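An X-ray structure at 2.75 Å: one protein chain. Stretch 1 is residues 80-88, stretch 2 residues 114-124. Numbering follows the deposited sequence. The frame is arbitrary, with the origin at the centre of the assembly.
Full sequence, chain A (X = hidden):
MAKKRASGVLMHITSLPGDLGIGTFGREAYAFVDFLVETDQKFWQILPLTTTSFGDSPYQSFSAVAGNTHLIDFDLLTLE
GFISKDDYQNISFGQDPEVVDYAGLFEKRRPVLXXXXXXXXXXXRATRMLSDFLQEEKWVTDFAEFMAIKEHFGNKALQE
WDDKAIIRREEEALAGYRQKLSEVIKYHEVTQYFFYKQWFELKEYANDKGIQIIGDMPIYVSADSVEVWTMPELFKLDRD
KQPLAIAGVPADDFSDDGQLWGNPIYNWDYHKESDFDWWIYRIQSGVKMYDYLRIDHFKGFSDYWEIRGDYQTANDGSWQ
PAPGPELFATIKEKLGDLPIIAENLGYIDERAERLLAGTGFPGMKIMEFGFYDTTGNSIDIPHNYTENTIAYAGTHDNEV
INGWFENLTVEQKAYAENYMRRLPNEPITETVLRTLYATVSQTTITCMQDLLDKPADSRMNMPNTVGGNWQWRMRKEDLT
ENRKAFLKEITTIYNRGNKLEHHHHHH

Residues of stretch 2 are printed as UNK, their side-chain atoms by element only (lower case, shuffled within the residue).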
ATOM      1  N   GLU A  80      -2.593  -0.477  27.986  1.00 65.12           N
ATOM      2  CA  GLU A  80      -3.407   0.729  28.119  1.00 65.17           C
ATOM      3  C   GLU A  80      -4.529   0.590  29.140  1.00 67.26           C
ATOM      4  O   GLU A  80      -5.174   1.592  29.468  1.00 66.13           O
ATOM      5  CB  GLU A  80      -4.017   1.114  26.758  1.00 69.05           C
ATOM      6  CG  GLU A  80      -3.140   2.031  25.891  1.00 65.26           C
ATOM      7  CD  GLU A  80      -3.172   3.496  26.350  1.00 73.79           C
ATOM      8  OE1 GLU A  80      -4.248   4.145  26.286  1.00 73.68           O
ATOM      9  OE2 GLU A  80      -2.108   3.995  26.789  1.00 76.32           O
ATOM     10  N   GLY A  81      -4.777  -0.618  29.642  1.00 65.36           N
ATOM     11  CA  GLY A  81      -5.851  -0.848  30.581  1.00 61.48           C
ATOM     12  C   GLY A  81      -7.179  -1.158  29.945  1.00 70.01           C
ATOM     13  O   GLY A  81      -8.209  -1.077  30.625  1.00 74.03           O
ATOM     14  N   PHE A  82      -7.183  -1.517  28.660  1.00 74.17           N
ATOM     15  CA  PHE A  82      -8.378  -1.707  27.842  1.00 66.20           C
ATOM     16  C   PHE A  82      -8.754  -3.172  27.697  1.00 63.89           C
ATOM     17  O   PHE A  82      -9.909  -3.540  27.908  1.00 65.32           O
ATOM     18  CB  PHE A  82      -8.151  -1.095  26.459  1.00 66.48           C
ATOM     19  CG  PHE A  82      -8.080   0.402  26.465  1.00 68.90           C
ATOM     20  CD1 PHE A  82      -8.588   1.127  27.539  1.00 60.71           C
ATOM     21  CD2 PHE A  82      -7.515   1.089  25.390  1.00 65.28           C
ATOM     22  CE1 PHE A  82      -8.535   2.505  27.545  1.00 63.67           C
ATOM     23  CE2 PHE A  82      -7.458   2.473  25.383  1.00 64.05           C
ATOM     24  CZ  PHE A  82      -7.968   3.184  26.464  1.00 70.94           C
ATOM     25  N   ILE A  83      -7.798  -4.015  27.322  1.00 66.97           N
ATOM     26  CA  ILE A  83      -7.954  -5.457  27.451  1.00 65.36           C
ATOM     27  C   ILE A  83      -6.903  -5.968  28.432  1.00 61.27           C
ATOM     28  O   ILE A  83      -6.061  -5.201  28.919  1.00 56.01           O
ATOM     29  CB  ILE A  83      -7.837  -6.171  26.086  1.00 65.29           C
ATOM     30  CG1 ILE A  83      -6.797  -5.497  25.186  1.00 54.59           C
ATOM     31  CG2 ILE A  83      -9.173  -6.206  25.385  1.00 61.03           C
ATOM     32  CD1 ILE A  83      -6.403  -6.332  23.975  1.00 54.77           C
ATOM     33  N   SER A  84      -6.970  -7.258  28.742  1.00 69.15           N
ATOM     34  CA  SER A  84      -5.899  -8.035  29.346  1.00 66.98           C
ATOM     35  C   SER A  84      -5.448  -9.078  28.324  1.00 71.62           C
ATOM     36  O   SER A  84      -5.993  -9.163  27.221  1.00 74.81           O
ATOM     37  CB  SER A  84      -6.359  -8.688  30.655  1.00 70.99           C
ATOM     38  OG  SER A  84      -6.708 -10.049  30.458  1.00 79.65           O
ATOM     39  N   LYS A  85      -4.435  -9.877  28.678  1.00 76.95           N
ATOM     40  CA  LYS A  85      -3.908 -10.857  27.732  1.00 79.46           C
ATOM     41  C   LYS A  85      -4.459 -12.264  27.927  1.00 80.25           C
ATOM     42  O   LYS A  85      -4.170 -13.134  27.097  1.00 84.65           O
ATOM     43  CB  LYS A  85      -2.350 -10.854  27.730  1.00 82.78           C
ATOM     44  CG  LYS A  85      -1.589 -11.284  28.949  1.00 88.41           C
ATOM     45  CD  LYS A  85      -0.080 -11.099  28.670  1.00 79.69           C
ATOM     46  CE  LYS A  85       0.199  -9.734  28.065  1.00 72.99           C
ATOM     47  NZ  LYS A  85       1.655  -9.473  27.968  1.00 72.60           N
ATOM     48  N   ASP A  86      -5.229 -12.510  28.997  1.00 83.03           N
ATOM     49  CA  ASP A  86      -6.033 -13.744  28.983  1.00 82.16           C
ATOM     50  C   ASP A  86      -7.236 -13.650  27.982  1.00 88.15           C
ATOM     51  O   ASP A  86      -8.140 -14.508  27.925  1.00 84.92           O
ATOM     52  CB  ASP A  86      -6.513 -14.080  30.402  1.00 90.58           C
ATOM     53  CG  ASP A  86      -5.660 -15.177  31.085  1.00 98.60           C
ATOM     54  OD1 ASP A  86      -5.021 -15.989  30.377  1.00 98.75           O
ATOM     55  OD2 ASP A  86      -5.635 -15.248  32.337  1.00 92.89           O
ATOM     56  N   ASP A  87      -7.202 -12.572  27.190  1.00 92.53           N
ATOM     57  CA  ASP A  87      -8.141 -12.319  26.109  1.00 83.02           C
ATOM     58  C   ASP A  87      -7.597 -12.718  24.741  1.00 81.66           C
ATOM     59  O   ASP A  87      -8.387 -12.992  23.829  1.00 81.97           O
ATOM     60  CB  ASP A  87      -8.514 -10.832  26.091  1.00 74.72           C
ATOM     61  CG  ASP A  87      -9.264 -10.398  27.350  1.00 83.25           C
ATOM     62  OD1 ASP A  87      -9.723 -11.283  28.114  1.00 85.80           O
ATOM     63  OD2 ASP A  87      -9.388  -9.173  27.583  1.00 79.80           O
ATOM     64  N   TYR A  88      -6.278 -12.750  24.566  1.00 79.11           N
ATOM     65  CA  TYR A  88      -5.718 -13.191  23.294  1.00 80.30           C
ATOM     66  C   TYR A  88      -4.522 -14.118  23.425  1.00 82.54           C
ATOM     67  O   TYR A  88      -4.023 -14.577  22.392  1.00 80.29           O
ATOM     68  CB  TYR A  88      -5.320 -11.993  22.427  1.00 79.45           C
ATOM     69  CG  TYR A  88      -4.380 -11.017  23.093  1.00 79.45           C
ATOM     70  CD1 TYR A  88      -4.825 -10.177  24.109  1.00 77.06           C
ATOM     71  CD2 TYR A  88      -3.051 -10.920  22.694  1.00 70.39           C
ATOM     72  CE1 TYR A  88      -3.976  -9.285  24.709  1.00 72.05           C
ATOM     73  CE2 TYR A  88      -2.199 -10.029  23.286  1.00 66.51           C
ATOM     74  CZ  TYR A  88      -2.664  -9.218  24.294  1.00 70.66           C
ATOM     75  OH  TYR A  88      -1.801  -8.328  24.884  1.00 79.33           O
ATOM     76  N   UNK A 114     -13.761  -5.688  20.137  1.00 46.06           N
ATOM     77  CA  UNK A 114     -14.997  -5.238  20.759  1.00 47.53           C
ATOM     78  C   UNK A 114     -14.831  -5.073  22.269  1.00 53.19           C
ATOM     79  O   UNK A 114     -15.322  -4.093  22.845  1.00 54.18           O
ATOM     80  c   UNK A 114     -16.127  -6.213  20.434  1.00 52.77           C
ATOM     81  c   UNK A 114     -17.110  -5.689  19.389  1.00 58.41           C
ATOM     82  o   UNK A 114     -17.899  -6.502  17.301  1.00 59.37           O
ATOM     83  c   UNK A 114     -17.662  -6.787  18.490  1.00 59.19           C
ATOM     84  o   UNK A 114     -17.831  -7.937  18.957  1.00 62.04           O
ATOM     85  N   UNK A 115     -14.152  -6.023  22.928  1.00 48.83           N
ATOM     86  CA  UNK A 115     -13.865  -5.882  24.357  1.00 54.30           C
ATOM     87  C   UNK A 115     -13.079  -4.593  24.631  1.00 51.28           C
ATOM     88  O   UNK A 115     -13.417  -3.824  25.549  1.00 46.08           O
ATOM     89  c   UNK A 115     -13.123  -7.141  24.855  1.00 47.08           C
ATOM     90  n   UNK A 115     -12.982 -10.021  27.315  1.00 58.19           N
ATOM     91  c   UNK A 115     -14.250  -9.243  27.179  1.00 63.09           C
ATOM     92  c   UNK A 115     -14.054  -7.721  27.207  1.00 57.03           C
ATOM     93  c   UNK A 115     -12.855  -7.235  26.361  1.00 49.97           C
ATOM     94  N   UNK A 116     -12.069  -4.306  23.799  1.00 47.75           N
ATOM     95  CA  UNK A 116     -11.269  -3.097  23.996  1.00 49.35           C
ATOM     96  C   UNK A 116     -12.080  -1.823  23.763  1.00 51.38           C
ATOM     97  O   UNK A 116     -11.898  -0.829  24.474  1.00 50.63           O
ATOM     98  c   UNK A 116     -10.046  -3.119  23.083  1.00 50.61           C
ATOM     99  N   UNK A 117     -12.968  -1.816  22.764  1.00 51.66           N
ATOM    100  CA  UNK A 117     -13.768  -0.622  22.492  1.00 49.44           C
ATOM    101  C   UNK A 117     -14.801  -0.393  23.597  1.00 49.00           C
ATOM    102  O   UNK A 117     -15.036   0.752  24.023  1.00 47.15           O
ATOM    103  c   UNK A 117     -15.434   0.382  20.879  1.00 48.53           C
ATOM    104  c   UNK A 117     -13.339  -0.721  20.003  1.00 50.25           C
ATOM    105  c   UNK A 117     -14.416  -0.734  21.100  1.00 54.12           C
ATOM    106  N   UNK A 118     -15.413  -1.481  24.095  1.00 54.14           N
ATOM    107  CA  UNK A 118     -16.319  -1.416  25.246  1.00 51.34           C
ATOM    108  C   UNK A 118     -15.618  -0.864  26.478  1.00 54.99           C
ATOM    109  O   UNK A 118     -16.198  -0.058  27.217  1.00 55.66           O
ATOM    110  c   UNK A 118     -19.897  -4.316  26.734  1.00 64.72           C
ATOM    111  c   UNK A 118     -16.893  -2.808  25.545  1.00 54.42           C
ATOM    112  c   UNK A 118     -17.699  -2.939  26.848  1.00 56.60           C
ATOM    113  c   UNK A 118     -18.365  -4.339  26.985  1.00 62.40           C
ATOM    114  n   UNK A 118     -20.306  -4.212  25.283  1.00 50.08           N
ATOM    115  N   UNK A 119     -14.365  -1.287  26.718  1.00 56.44           N
ATOM    116  CA  UNK A 119     -13.633  -0.774  27.877  1.00 56.85           C
ATOM    117  C   UNK A 119     -13.139   0.647  27.658  1.00 58.25           C
ATOM    118  O   UNK A 119     -13.068   1.422  28.620  1.00 63.03           O
ATOM    119  c   UNK A 119     -12.892  -3.011  28.787  1.00 59.84           C
ATOM    120  n   UNK A 119     -12.301  -4.092  28.277  1.00 53.37           N
ATOM    121  c   UNK A 119     -12.454  -1.678  28.226  1.00 56.68           C
ATOM    122  o   UNK A 119     -13.764  -3.076  29.662  1.00 71.24           O
ATOM    123  N   UNK A 120     -12.780   1.012  26.418  1.00 58.55           N
ATOM    124  CA  UNK A 120     -12.372   2.388  26.152  1.00 56.52           C
ATOM    125  C   UNK A 120     -13.521   3.366  26.381  1.00 60.33           C
ATOM    126  O   UNK A 120     -13.302   4.467  26.901  1.00 55.39           O
ATOM    127  c   UNK A 120     -11.841   2.549  24.729  1.00 50.38           C
ATOM    128  c   UNK A 120     -12.738   5.902  23.169  1.00 59.78           C
ATOM    129  c   UNK A 120     -11.771   3.996  24.288  1.00 57.16           C
ATOM    130  c   UNK A 120     -12.795   4.570  23.537  1.00 56.79           C
ATOM    131  c   UNK A 120     -10.641   6.136  24.293  1.00 58.09           C
ATOM    132  c   UNK A 120     -11.653   6.687  23.546  1.00 58.87           C
ATOM    133  c   UNK A 120     -10.703   4.800  24.669  1.00 61.55           C
ATOM    134  N   UNK A 121     -14.750   2.998  25.990  1.00 59.10           N
ATOM    135  CA  UNK A 121     -15.847   3.953  26.139  1.00 59.90           C
ATOM    136  C   UNK A 121     -16.202   4.223  27.605  1.00 63.42           C
ATOM    137  O   UNK A 121     -16.646   5.333  27.927  1.00 65.01           O
ATOM    138  c   UNK A 121     -16.929   3.485  23.847  1.00 67.44           C
ATOM    139  c   UNK A 121     -17.073   3.476  25.370  1.00 61.80           C
ATOM    140  c   UNK A 121     -18.142   2.804  23.232  1.00 51.75           C
ATOM    141  c   UNK A 121     -16.733   4.913  23.293  1.00 62.98           C
ATOM    142  N   UNK A 122     -16.010   3.242  28.505  1.00 61.29           N
ATOM    143  CA  UNK A 122     -16.385   3.407  29.915  1.00 60.38           C
ATOM    144  C   UNK A 122     -15.410   4.284  30.703  1.00 64.93           C
ATOM    145  O   UNK A 122     -15.757   4.721  31.807  1.00 65.30           O
ATOM    146  n   UNK A 122     -16.614  -2.075  31.645  1.00 60.26           N
ATOM    147  c   UNK A 122     -15.187   1.396  30.977  1.00 68.87           C
ATOM    148  c   UNK A 122     -16.516   2.039  30.600  1.00 65.41           C
ATOM    149  c   UNK A 122     -16.501  -0.754  30.997  1.00 58.37           C
ATOM    150  c   UNK A 122     -15.329   0.002  31.576  1.00 62.14           C
ATOM    151  N   UNK A 123     -14.193   4.501  30.195  1.00 60.95           N
ATOM    152  CA  UNK A 123     -13.312   5.529  30.743  1.00 65.25           C
ATOM    153  C   UNK A 123     -14.019   6.878  30.770  1.00 67.20           C
ATOM    154  O   UNK A 123     -14.816   7.196  29.884  1.00 67.77           O
ATOM    155  o   UNK A 123     -10.146   4.926  31.838  1.00 80.41           O
ATOM    156  c   UNK A 123     -10.353   4.022  30.993  1.00 81.74           C
ATOM    157  c   UNK A 123     -12.015   5.646  29.924  1.00 67.09           C
ATOM    158  c   UNK A 123     -11.205   4.353  29.765  1.00 72.78           C
ATOM    159  o   UNK A 123      -9.899   2.855  31.116  1.00 78.60           O
ATOM    160  N   UNK A 124     -13.717   7.683  31.791  1.00 75.72           N
ATOM    161  CA  UNK A 124     -14.525   8.876  32.042  1.00 83.34           C
ATOM    162  C   UNK A 124     -14.242   9.983  31.017  1.00 82.16           C
ATOM    163  O   UNK A 124     -15.168  10.703  30.614  1.00 77.86           O
ATOM    164  c   UNK A 124     -13.956  11.806  33.742  1.00101.69           C
ATOM    165  o   UNK A 124     -14.254  12.943  34.177  1.00106.80           O
ATOM    166  o   UNK A 124     -12.859  11.547  33.212  1.00103.94           O
ATOM    167  c   UNK A 124     -14.313   9.344  33.490  1.00 86.43           C
ATOM    168  c   UNK A 124     -14.958  10.674  33.837  1.00 93.29           C
TER

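Position 114 carries three carbons in a row, the last bearing two oxygens: a carboxylate on a two-carbon spacer. Its side chain is out of reach of the first stretch; this is Glu114. At 115 four carbons run in line to a nitrogen. The CA-to-CB bond points toward the other stretch, a chain carbon lies near Ile83 CG2, and the nitrogen lies near the Asp87 carboxylate; this is Lys115. Its CG is 3.9 Å from Ile83 CG2, and Lys115 NZ forms a salt bridge with Asp87, 3.6 Å from Asp87 OD1.

Position 116 has a single side-chain carbon, which sits 3.9 Å from Ile83 CG2 and 4.4 Å from Phe82 CB; it is therefore Ala116. Here the two backbones come closest, with the CA atoms of Phe82 and Ala116 5.0 Å apart. At 117 one carbon carries two others and the CA-to-CB bond points away from the first stretch, the beta-branched pattern of Val117. Position 118 again shows four carbons ending in nitrogen, but the end of this chain leads away and makes no contact; it is Lys118.

Position 119 has two carbons, the second bearing one oxygen and one nitrogen, a carboxamide whose nitrogen lies 2.5 Å from Phe82 O; this is Asn119. The hydrogen bond from Asn119 ND2 to Phe82 O is very short, with an angle of 123° at the hydrogen. At 120 a single carbon leads into a six-carbon ring without a hydroxyl; a ring carbon approaches Phe82 CZ, and the single carbon lies over the face of the Phe82 ring, so the residue is Phe120. Its CD1 is 3.6 Å from Phe82 CZ, and its CB is 4.3 Å from the centroid of the Phe82 ring.

Four carbons forked at the second, out of reach of the first stretch, make 121 Leu121. Position 122, four carbons ending in nitrogen and likewise without contact, is Lys122. At 123 three carbons end in two oxygens, one of which lies at the edge of the Phe82 ring; this is Glu123, with OE2 3.8 Å from Phe82 CE1. Position 124 repeats that composition but is out of reach of the first stretch; it is Glu124.

The contact centres on Phe82, buried against one side of the helix. Its ring receives the edge of Phe120 in an offset edge-to-face pair, planes at 86° and centroids 5.7 Å apart, while its carbonyl accepts the bond from Asn119. Ile83 extends the apolar surface over Ala116. Beyond it, the Asp87 carboxylate lies beside Lys115 NZ, 3.6 Å from OD1 and 3.7 Å from OD2, and OD2 also accepts a hydrogen bond from Ser84 N at 3.3 Å.

Stretch 2 114-124: EKAVKNFLKEE
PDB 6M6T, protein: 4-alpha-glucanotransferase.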